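Local structure of flavodoxin (Streptococcus pneumoniae serotype 4, 5LJL) at residues G63-M69 and A102-F106. The protein binds FMN and probably serves as a low-potential electron donor to a number of redox enzymes. Coordinates in Å, arbitrary orientation, origin at the centre of the assembly. Numbering follows the deposited sequence.
Sequences GELPDEM and AVDDF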
# COMPACT_ATOMS: atom_id res chain seq x y z
N GLY A 63 -10.05 -14.42 1.56
CA GLY A 63 -10.00 -13.23 0.74
C GLY A 63 -10.63 -11.98 1.31
O GLY A 63 -11.05 -11.12 0.53
N GLU A 64 -10.73 -11.89 2.63
CA GLU A 64 -11.25 -10.75 3.25
C GLU A 64 -10.13 -9.70 3.52
O GLU A 64 -8.88 -9.94 3.56
CB GLU A 64 -12.04 -11.08 4.56
CG GLU A 64 -13.37 -11.84 4.32
CD GLU A 64 -13.86 -12.55 5.57
OE1 GLU A 64 -14.57 -13.56 5.44
OE2 GLU A 64 -13.54 -12.10 6.69
N LEU A 65 -10.63 -8.50 3.75
CA LEU A 65 -9.82 -7.46 4.26
C LEU A 65 -9.47 -7.79 5.74
O LEU A 65 -10.26 -8.46 6.43
CB LEU A 65 -10.63 -6.16 4.21
CG LEU A 65 -11.16 -5.70 2.86
CD1 LEU A 65 -11.97 -4.44 3.07
CD2 LEU A 65 -10.01 -5.47 1.91
N PRO A 66 -8.26 -7.42 6.19
CA PRO A 66 -8.04 -7.34 7.63
C PRO A 66 -9.18 -6.64 8.36
O PRO A 66 -9.68 -5.60 7.92
CB PRO A 66 -6.75 -6.54 7.73
CG PRO A 66 -6.05 -6.78 6.42
CD PRO A 66 -7.13 -6.85 5.43
N ASP A 67 -9.57 -7.22 9.52
CA ASP A 67 -10.61 -6.63 10.32
C ASP A 67 -10.36 -5.15 10.52
O ASP A 67 -11.25 -4.31 10.38
CB ASP A 67 -10.66 -7.31 11.71
CG ASP A 67 -11.20 -8.69 11.65
OD1 ASP A 67 -11.08 -9.41 12.72
OD2 ASP A 67 -11.80 -9.12 10.59
N GLU A 68 -9.12 -4.81 10.88
CA GLU A 68 -8.75 -3.45 11.19
C GLU A 68 -8.73 -2.52 9.93
O GLU A 68 -8.65 -1.28 10.06
CB GLU A 68 -7.37 -3.44 11.90
CG GLU A 68 -6.19 -4.00 11.09
CD GLU A 68 -5.93 -5.51 11.22
OE1 GLU A 68 -6.87 -6.24 11.54
OE2 GLU A 68 -4.76 -5.97 11.02
N MET A 69 -8.74 -3.12 8.75
CA MET A 69 -8.84 -2.42 7.48
C MET A 69 -10.28 -2.13 7.05
O MET A 69 -10.48 -1.27 6.18
CB MET A 69 -8.08 -3.12 6.32
CG MET A 69 -6.57 -2.90 6.32
SD MET A 69 -6.23 -1.15 5.90
CE MET A 69 -4.48 -1.22 5.58
N ALA A 102 -6.75 -9.11 -0.83
CA ALA A 102 -6.95 -7.76 -0.28
C ALA A 102 -6.17 -6.67 -1.10
O ALA A 102 -6.61 -5.51 -1.15
CB ALA A 102 -6.63 -7.66 1.23
N VAL A 103 -5.03 -7.05 -1.69
CA VAL A 103 -4.23 -6.12 -2.55
C VAL A 103 -5.09 -5.73 -3.77
O VAL A 103 -5.26 -4.51 -4.09
CB VAL A 103 -2.84 -6.73 -2.97
CG1 VAL A 103 -2.16 -5.87 -4.04
CG2 VAL A 103 -1.94 -7.03 -1.76
N ASP A 104 -5.72 -6.72 -4.40
CA ASP A 104 -6.60 -6.48 -5.52
C ASP A 104 -7.79 -5.63 -5.11
O ASP A 104 -8.18 -4.69 -5.83
CB ASP A 104 -7.09 -7.81 -6.13
CG ASP A 104 -6.07 -8.49 -6.93
OD1 ASP A 104 -4.95 -7.98 -7.18
OD2 ASP A 104 -6.40 -9.63 -7.35
N ASP A 105 -8.37 -5.91 -3.95
CA ASP A 105 -9.52 -5.13 -3.48
C ASP A 105 -9.19 -3.66 -3.22
O ASP A 105 -9.98 -2.78 -3.53
CB ASP A 105 -10.07 -5.76 -2.22
CG ASP A 105 -10.67 -7.14 -2.46
OD1 ASP A 105 -10.91 -7.53 -3.62
OD2 ASP A 105 -10.77 -7.81 -1.45
N PHE A 106 -8.01 -3.41 -2.66
CA PHE A 106 -7.56 -2.01 -2.41
C PHE A 106 -7.18 -1.32 -3.72
O PHE A 106 -7.38 -0.09 -3.85
CB PHE A 106 -6.44 -1.94 -1.37
CG PHE A 106 -6.92 -1.70 0.02
CD1 PHE A 106 -7.32 -0.42 0.38
CD2 PHE A 106 -7.08 -2.71 0.94
CE1 PHE A 106 -7.77 -0.15 1.69
CE2 PHE A 106 -7.52 -2.47 2.23
CZ PHE A 106 -7.88 -1.17 2.62
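The contact begins at Gly63, in the loop that leads into helix 67-77. Its positive phi of 68° belongs to a left-handed conformation that glycine adopts more readily than residues with a side chain. Gly63 O lies 3.9 Å from Asp105 OD2; both are acceptors, so the two oxygens are only neighbours. The CA-to-CB bond of Glu64 is directed away from helix 101-113. Its backbone comes closer, with Glu64 O 4.0 Å from Ala102 CB.

Leu65 makes the main apolar bridge. Leu65 CA is 5.4 Å from Ala102 CA. Its side chain sets off sideways, but the tip reaches the helix. Leu65 CD2 lies 4.1 Å from Ala102 CB, 4.1 Å from Asp105 CB and 3.9 Å from Phe106 CE2. These three residues sit at i, i+3 and i+4, so one methyl group meets one face of the helix. The small side chain of Ala102 lets the loop come close. Pro66 adds a looser apolar contact, with Pro66 CD 4.3 Å from Ala102 CB.

The chain then turns into its helix, and Met69 N donates a hydrogen bond to Pro66 O (2.8 Å). The CA-to-CB bond of Met69 points toward helix 101-113, and its sulfur makes a Met-aromatic contact. Met69 SD is 3.7 Å from Phe106 CZ and 4.8 Å from the Phe106 ring centroid, in an oblique approach.

The packing sets the loop before helix 67-77, and the first turn of that helix, against the start of helix 101-113 in the flavodoxin-like fold, with its five-stranded parallel sheet. Phe106 also packs on Phe72 and Leu76 of helix 67-77 and on Val88 of strand 85-92. Val103, directed away from the loop, rests on strands 85-92 and 116-125.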